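Local structure of transcriptional regulator, MarR family (Neisseria meningitidis serogroup B, 3G3Z) at the interface of chains A and B. The protein probably binds DNA as a winged helix-turn-helix transcriptional regulator of the MarR family. Residues are numbered along the deposited sequence; one frame, centred on the assembly and turned at random. Chains: chain A/B, Transcriptional regulator, MarR family.

Contact 1: the interface of chains A and B. Residues chain A 9, 128, 131-132; chain B 117, 121, 125, 129.
A:Asp128 of helix 119-142 meets B:Arg121 of helix 119-143 in a salt bridge between the C-terminal helices of two MarR-family subunits, part of the two-fold interface typical of MarR dimers. The guanidinium nitrogen B:Arg121 NH2 donates to the carboxylate oxygen A:Asp128 OD1 at 2.9 Å, with 153° at the hydrogen. The acceptor lies in the guanidinium plane, whereas the donor comes from above the carboxylate plane, 42° out of it. Beneath the ion pair, the rim of B:Phe117 points at the aspartate stem: A:Asp128 CB sits in the ring plane at its edge, and B:Phe117 CE2 comes 3.7 Å from A:Asp128 CG. The adjacent tip atom, B:Phe117 CZ, packs 3.7 Å from A:Leu132 CG, so the ring tip with its two flanking CE atoms spans a full helical turn of chain A. A:Leu132 and B:Leu125 then meet tip to tip, A:Leu132 CD1 against B:Leu125 CD2 at 3.7 Å, while B:Leu125 CD1 slides alongside A:Asp128 CB.

Second-shell packing holds the arginine: B:Arg121 bends at chi3 (79°), laying its guanidinium over the rim of B:Phe117, with B:Phe117 CD2 against one guanidinium face. A:Asp128 reaches the bridge with CG anti to its carbonyl carbon. The nearby positive charge would be expected to favour an ionised carboxylate.

Contact 2: the interface of chains A and B. Residues chain A 20, 38, 106-107, 109-110, 114, 126; chain B 4-6, 9.
The N-terminal helix of chain B (5-26), in the dimerisation region of this MarR-family protein, begins against helix 93-117 of chain A. B:Asn4, immediately before that helix, has CG anti to its backbone N (chi1 157°), and its amide ND2 donates to the side-chain carbonyl A:Gln107 OE1 at 2.9 Å. The two amide planes stand nearly perpendicular, and the donor lies above the acceptor's carbonyl plane, 54° out of it. A:Gln107 presents this oxygen through a bend at chi2. The hydroxyl A:Ser110 OG takes the backbone N-H of B:Leu6, N to OG 3.2 Å with 153° at the hydrogen, so the serine engages an amide of the first helical turn. A:Ser110 OG also sits over the face of the B:Asn4 amide, 3.1 Å from B:Asn4 ND2 and off its plane.

Beside it, A:Phe114 lies under B:Gln5, whose CB rests over the ring face, 3.6 Å from the centroid, in a CH-pi contact. B:Leu6, with 80 Å² buried, splits its branches: B:Leu6 CD1 lies at the edge of the A:Phe109 ring, in its plane, 3.8 Å from A:Phe109 CD2, and B:Leu6 CD2 meets A:Phe20 CE1 at 3.4 Å. Farther along the chain B helix, B:Leu9 is crossed at about a right angle by A:Phe126 of helix 119-142.

Contact 3: the interface of chains A and B. Residues chain A 17, 20, 31, 54-56; chain B 10-11, 13-15, 18.
B:Asn14, A:Ser56 and B:Thr11 bury 76, 71 and 63 Å² where the N-terminal helix of chain B meets the winged helix-turn-helix of chain A: helix 48-55 belongs to that motif, and A:Ser56 lies in the turn before its recognition helix, 59-71. B:Asn14 approaches A:Tyr31 tip to tip, amide and ring planes 33° apart. Its ND2 turns back to B:Gly10 O, at 3.0 Å and 164° at the hydrogen, with the acceptor in the amide plane; this bond helps fix the amide's rotation. The same nitrogen hydrogen-bonds water 2, which also contacts A:Cys17 O, while B:Asn14 OD1 bonds water 3 at 3.1 Å. A:Tyr31 OH in turn donates to A:Trp55 O, in the carbonyl plane on a lone pair. Water 3 joins that carbonyl and A:Ser56 O to the asparagine.

B:Thr11 places CG2 anti to its carbonyl carbon and lays this methyl over the six-membered ring of A:Trp55, 3.7 Å from its centroid. Water 1 lies 2.7 Å from each of B:Thr11 O, A:Ser56 OG and A:Lys54 O, bridging the chains. A:Ser56, with both backbone torsions positive, also accepts a weak bond from B:Asn18 ND2 at its carbonyl. This partly hydrated junction links the dimer interface to the DNA-binding lobe.

Contact 1: the interface of chains A and B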
# COMPACT_ATOMS: atom_id res chain seq x y z
N LEU A 9 -6.30 10.66 -2.65
CA LEU A 9 -6.39 9.22 -2.88
C LEU A 9 -5.10 8.51 -2.46
O LEU A 9 -5.13 7.52 -1.73
CB LEU A 9 -6.72 8.90 -4.35
CG LEU A 9 -6.84 7.40 -4.67
CD1 LEU A 9 -8.13 6.83 -4.10
CD2 LEU A 9 -6.74 7.11 -6.16
N ASP A 128 -15.52 1.53 -6.33
CA ASP A 128 -14.81 2.78 -6.57
C ASP A 128 -13.30 2.55 -6.71
O ASP A 128 -12.65 3.16 -7.56
CB ASP A 128 -15.10 3.79 -5.46
CG ASP A 128 -16.48 4.40 -5.57
OD1 ASP A 128 -17.14 4.24 -6.62
OD2 ASP A 128 -16.91 5.06 -4.60
N ALA A 131 -12.68 0.85 -10.08
CA ALA A 131 -12.78 1.80 -11.17
C ALA A 131 -11.56 2.69 -11.25
O ALA A 131 -11.03 2.93 -12.33
CB ALA A 131 -14.04 2.65 -11.03
N LEU A 132 -11.11 3.18 -10.09
CA LEU A 132 -9.93 4.03 -10.04
C LEU A 132 -8.70 3.29 -10.55
O LEU A 132 -8.00 3.80 -11.40
CB LEU A 132 -9.71 4.58 -8.63
CG LEU A 132 -10.67 5.70 -8.24
CD1 LEU A 132 -10.76 5.83 -6.72
CD2 LEU A 132 -10.27 7.03 -8.88
N PHE B 117 -16.03 10.44 -11.54
CA PHE B 117 -16.45 10.77 -10.18
C PHE B 117 -16.83 12.24 -10.10
O PHE B 117 -16.22 13.09 -10.75
CB PHE B 117 -15.30 10.52 -9.19
CG PHE B 117 -14.95 9.07 -9.00
CD1 PHE B 117 -14.22 8.37 -9.96
CD2 PHE B 117 -15.32 8.40 -7.83
CE1 PHE B 117 -13.89 7.03 -9.78
CE2 PHE B 117 -14.99 7.06 -7.63
CZ PHE B 117 -14.28 6.37 -8.61
N ARG B 121 -18.97 12.52 -4.63
CA ARG B 121 -18.60 11.11 -4.54
C ARG B 121 -17.21 10.91 -3.98
O ARG B 121 -16.99 10.02 -3.16
CB ARG B 121 -18.69 10.43 -5.90
CG ARG B 121 -19.99 9.69 -6.14
CD ARG B 121 -19.98 9.06 -7.51
NE ARG B 121 -19.20 7.83 -7.56
CZ ARG B 121 -18.77 7.26 -8.69
NH1 ARG B 121 -19.03 7.83 -9.86
NH2 ARG B 121 -18.07 6.13 -8.65
N LEU B 125 -15.94 9.00 -0.72
CA LEU B 125 -14.93 7.95 -0.84
C LEU B 125 -13.74 8.20 0.11
O LEU B 125 -13.26 7.28 0.78
CB LEU B 125 -14.45 7.84 -2.29
CG LEU B 125 -13.22 6.96 -2.53
CD1 LEU B 125 -13.57 5.49 -2.45
CD2 LEU B 125 -12.56 7.29 -3.87
N LEU B 129 -12.63 5.87 3.24
CA LEU B 129 -11.28 5.39 3.47
C LEU B 129 -10.79 5.78 4.87
O LEU B 129 -10.25 4.95 5.60
CB LEU B 129 -10.33 5.89 2.38
CG LEU B 129 -10.51 5.17 1.04
CD1 LEU B 129 -10.00 5.99 -0.12
CD2 LEU B 129 -9.85 3.79 1.08

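Contact 2: the interface of chains A and B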
# COMPACT_ATOMS: atom_id res chain seq x y z
N PHE A 20 -3.14 -2.42 7.18
CA PHE A 20 -3.24 -3.84 6.87
C PHE A 20 -1.92 -4.56 7.18
O PHE A 20 -1.93 -5.64 7.78
CB PHE A 20 -3.63 -4.04 5.39
CG PHE A 20 -3.96 -5.46 5.04
CD1 PHE A 20 -5.10 -6.07 5.56
CD2 PHE A 20 -3.14 -6.19 4.19
CE1 PHE A 20 -5.40 -7.38 5.24
CE2 PHE A 20 -3.44 -7.50 3.85
CZ PHE A 20 -4.56 -8.10 4.38
N TYR A 38 -1.89 -17.48 4.14
CA TYR A 38 -3.31 -17.19 4.15
C TYR A 38 -4.04 -17.62 2.88
O TYR A 38 -5.16 -18.13 2.97
CB TYR A 38 -3.57 -15.72 4.46
CG TYR A 38 -5.01 -15.41 4.73
CD1 TYR A 38 -5.60 -15.74 5.96
CD2 TYR A 38 -5.81 -14.80 3.76
CE1 TYR A 38 -6.94 -15.45 6.21
CE2 TYR A 38 -7.15 -14.51 4.00
CZ TYR A 38 -7.71 -14.83 5.23
OH TYR A 38 -9.03 -14.55 5.46
N ALA A 106 -7.74 -13.45 11.47
CA ALA A 106 -8.13 -12.74 10.24
C ALA A 106 -9.63 -12.62 10.13
O ALA A 106 -10.15 -11.54 9.81
CB ALA A 106 -7.57 -13.43 9.02
N GLN A 107 -10.33 -13.72 10.42
CA GLN A 107 -11.79 -13.75 10.38
C GLN A 107 -12.36 -12.87 11.51
O GLN A 107 -13.36 -12.18 11.32
CB GLN A 107 -12.30 -15.19 10.46
CG GLN A 107 -13.83 -15.33 10.33
CD GLN A 107 -14.37 -14.76 9.03
OE1 GLN A 107 -13.83 -14.99 7.95
NE2 GLN A 107 -15.47 -14.02 9.13
N PHE A 109 -10.72 -10.16 12.89
CA PHE A 109 -10.45 -8.79 12.41
C PHE A 109 -11.46 -8.35 11.36
O PHE A 109 -11.98 -7.24 11.41
CB PHE A 109 -9.03 -8.69 11.83
CG PHE A 109 -8.53 -7.27 11.64
CD1 PHE A 109 -8.43 -6.41 12.73
CD2 PHE A 109 -8.13 -6.83 10.40
CE1 PHE A 109 -7.96 -5.12 12.58
CE2 PHE A 109 -7.64 -5.52 10.23
CZ PHE A 109 -7.56 -4.66 11.32
N SER A 110 -11.75 -9.25 10.43
CA SER A 110 -12.64 -8.97 9.31
C SER A 110 -14.06 -8.68 9.80
O SER A 110 -14.72 -7.74 9.33
CB SER A 110 -12.63 -10.15 8.33
OG SER A 110 -13.33 -9.88 7.13
N PHE A 114 -15.65 -4.78 9.43
CA PHE A 114 -16.72 -4.63 8.47
C PHE A 114 -18.09 -4.59 9.13
O PHE A 114 -19.05 -4.19 8.51
CB PHE A 114 -16.60 -5.68 7.36
CG PHE A 114 -15.40 -5.45 6.46
CD1 PHE A 114 -15.43 -4.46 5.48
CD2 PHE A 114 -14.23 -6.19 6.63
CE1 PHE A 114 -14.32 -4.23 4.66
CE2 PHE A 114 -13.12 -5.98 5.83
CZ PHE A 114 -13.16 -4.99 4.83
N PHE A 126 -15.32 -0.96 -2.80
CA PHE A 126 -14.64 -1.90 -3.70
C PHE A 126 -14.79 -1.49 -5.16
O PHE A 126 -13.83 -1.55 -5.93
CB PHE A 126 -15.14 -3.33 -3.51
CG PHE A 126 -14.72 -3.98 -2.21
CD1 PHE A 126 -13.77 -3.39 -1.38
CD2 PHE A 126 -15.26 -5.21 -1.83
CE1 PHE A 126 -13.38 -3.99 -0.19
CE2 PHE A 126 -14.87 -5.82 -0.64
CZ PHE A 126 -13.93 -5.21 0.18
N ASN B 4 -13.55 -13.82 2.05
CA ASN B 4 -13.68 -12.93 3.19
C ASN B 4 -13.46 -11.44 2.81
O ASN B 4 -12.73 -11.13 1.87
CB ASN B 4 -12.69 -13.48 4.23
CG ASN B 4 -12.24 -12.49 5.25
OD1 ASN B 4 -11.55 -11.52 4.94
ND2 ASN B 4 -12.55 -12.78 6.51
N GLN B 5 -14.13 -10.52 3.51
CA GLN B 5 -14.13 -9.08 3.16
C GLN B 5 -12.75 -8.45 3.31
O GLN B 5 -12.33 -7.62 2.48
CB GLN B 5 -15.11 -8.31 4.05
CG GLN B 5 -16.53 -8.85 4.11
CD GLN B 5 -17.54 -7.94 3.46
OE1 GLN B 5 -18.06 -7.01 4.09
NE2 GLN B 5 -17.84 -8.21 2.20
N LEU B 6 -12.06 -8.82 4.38
CA LEU B 6 -10.69 -8.43 4.64
C LEU B 6 -9.77 -8.84 3.48
O LEU B 6 -8.89 -8.09 3.10
CB LEU B 6 -10.19 -9.08 5.93
CG LEU B 6 -9.28 -8.37 6.94
CD1 LEU B 6 -8.28 -9.35 7.56
CD2 LEU B 6 -8.56 -7.17 6.36
N LEU B 9 -10.53 -6.72 0.51
CA LEU B 9 -9.99 -5.38 0.69
C LEU B 9 -8.47 -5.38 0.51
O LEU B 9 -7.93 -4.58 -0.25
CB LEU B 9 -10.36 -4.83 2.07
CG LEU B 9 -9.53 -3.64 2.60
CD1 LEU B 9 -9.91 -2.34 1.91
CD2 LEU B 9 -9.63 -3.49 4.11

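Contact 3: the interface of chains A and B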
# COMPACT_ATOMS: atom_id res chain seq x y z
N CYS A 17 -3.21 0.35 3.25
CA CYS A 17 -2.14 -0.62 2.98
C CYS A 17 -1.19 -0.76 4.17
O CYS A 17 -0.85 -1.87 4.58
CB CYS A 17 -1.37 -0.20 1.72
SG CYS A 17 -0.18 -1.41 1.14
N PHE A 20 -3.14 -2.42 7.18
CA PHE A 20 -3.24 -3.84 6.87
C PHE A 20 -1.92 -4.56 7.18
O PHE A 20 -1.93 -5.64 7.78
CB PHE A 20 -3.63 -4.04 5.39
CG PHE A 20 -3.96 -5.46 5.04
CD1 PHE A 20 -5.10 -6.07 5.56
CD2 PHE A 20 -3.14 -6.19 4.19
CE1 PHE A 20 -5.40 -7.38 5.24
CE2 PHE A 20 -3.44 -7.50 3.85
CZ PHE A 20 -4.56 -8.10 4.38
N TYR A 31 3.88 -9.41 5.29
CA TYR A 31 3.00 -9.45 4.13
C TYR A 31 3.32 -10.64 3.23
O TYR A 31 2.43 -11.37 2.83
CB TYR A 31 3.09 -8.13 3.36
CG TYR A 31 2.14 -8.03 2.20
CD1 TYR A 31 2.56 -8.36 0.90
CD2 TYR A 31 0.83 -7.61 2.38
CE1 TYR A 31 1.69 -8.29 -0.17
CE2 TYR A 31 -0.05 -7.53 1.31
CZ TYR A 31 0.40 -7.86 0.03
OH TYR A 31 -0.45 -7.78 -1.04
N LYS A 54 -2.44 -12.52 -6.97
CA LYS A 54 -3.42 -12.13 -5.97
C LYS A 54 -2.93 -11.02 -5.03
O LYS A 54 -3.66 -10.06 -4.77
CB LYS A 54 -3.86 -13.35 -5.16
CG LYS A 54 -4.99 -13.08 -4.19
CD LYS A 54 -5.25 -14.30 -3.31
CE LYS A 54 -6.18 -13.99 -2.13
NZ LYS A 54 -7.62 -14.01 -2.51
N TRP A 55 -1.71 -11.15 -4.52
CA TRP A 55 -1.22 -10.21 -3.51
C TRP A 55 -0.27 -9.17 -4.08
O TRP A 55 0.29 -8.37 -3.33
CB TRP A 55 -0.64 -10.94 -2.30
CG TRP A 55 -1.71 -11.72 -1.60
CD1 TRP A 55 -1.96 -13.05 -1.71
CD2 TRP A 55 -2.70 -11.20 -0.70
NE1 TRP A 55 -3.04 -13.40 -0.93
CE2 TRP A 55 -3.52 -12.28 -0.31
CE3 TRP A 55 -2.98 -9.92 -0.20
CZ2 TRP A 55 -4.60 -12.12 0.58
CZ3 TRP A 55 -4.06 -9.76 0.68
CH2 TRP A 55 -4.85 -10.86 1.07
N SER A 56 -0.13 -9.17 -5.40
CA SER A 56 0.66 -8.16 -6.13
C SER A 56 2.14 -8.23 -5.71
O SER A 56 2.75 -7.21 -5.42
CB SER A 56 0.06 -6.75 -5.93
OG SER A 56 -1.23 -6.66 -6.53
N GLY B 10 -7.81 -6.31 1.19
CA GLY B 10 -6.34 -6.39 1.19
C GLY B 10 -5.74 -6.51 -0.20
O GLY B 10 -4.79 -5.78 -0.52
N THR B 11 -6.28 -7.43 -1.01
CA THR B 11 -5.80 -7.64 -2.37
C THR B 11 -5.97 -6.35 -3.19
O THR B 11 -5.03 -5.90 -3.85
CB THR B 11 -6.52 -8.83 -3.09
OG1 THR B 11 -7.93 -8.66 -3.04
CG2 THR B 11 -6.17 -10.16 -2.44
N ILE B 13 -6.47 -2.99 -2.15
CA ILE B 13 -5.63 -1.84 -1.76
C ILE B 13 -4.17 -2.04 -2.16
O ILE B 13 -3.49 -1.09 -2.55
CB ILE B 13 -5.74 -1.48 -0.26
CG1 ILE B 13 -5.72 -2.74 0.59
CG2 ILE B 13 -7.01 -0.64 -0.01
CD1 ILE B 13 -4.88 -2.67 1.83
N ASN B 14 -3.70 -3.28 -2.08
CA ASN B 14 -2.34 -3.60 -2.51
C ASN B 14 -2.14 -3.44 -4.02
O ASN B 14 -1.11 -2.93 -4.47
CB ASN B 14 -1.91 -4.98 -2.02
CG ASN B 14 -1.25 -4.91 -0.66
OD1 ASN B 14 -0.05 -4.62 -0.57
ND2 ASN B 14 -2.03 -5.17 0.41
N LEU B 15 -3.14 -3.87 -4.78
CA LEU B 15 -3.19 -3.63 -6.21
C LEU B 15 -3.13 -2.13 -6.51
O LEU B 15 -2.27 -1.69 -7.26
CB LEU B 15 -4.45 -4.26 -6.83
CG LEU B 15 -4.54 -4.21 -8.36
CD1 LEU B 15 -3.53 -5.15 -8.98
CD2 LEU B 15 -5.94 -4.59 -8.82
N ASN B 18 0.17 -0.33 -5.68
CA ASN B 18 1.15 -0.70 -6.71
C ASN B 18 0.96 0.08 -7.99
O ASN B 18 1.93 0.48 -8.63
CB ASN B 18 1.04 -2.18 -7.03
CG ASN B 18 1.93 -3.03 -6.16
OD1 ASN B 18 2.28 -2.66 -5.04
ND2 ASN B 18 2.30 -4.20 -6.68
O HOH W 1 -2.96 -7.49 -4.63
O HOH W 2 -0.68 -4.00 2.96
O HOH W 3 1.95 -5.66 -2.67

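Contacts 2 and 3 are neighbours, with the centres of their C-alpha atoms about 12 Å apart, and both use the chain B helix 5-26: its start serves contact 2 and its following turns contact 3. They also share A:Phe20, which faces both patches. Contact 1 lies about 19 Å from contact 2 and about 17 Å from contact 3, centre to centre of their C-alpha atoms, and joins mainly the C-terminal helices, although helix 119-142 of chain A also reaches contact 2. Two-fold symmetry repeats every patch with the chains exchanged. Together they join the subunits along the dimerisation helices and connect these with the helix-turn-helix; the structure alone does not show motion.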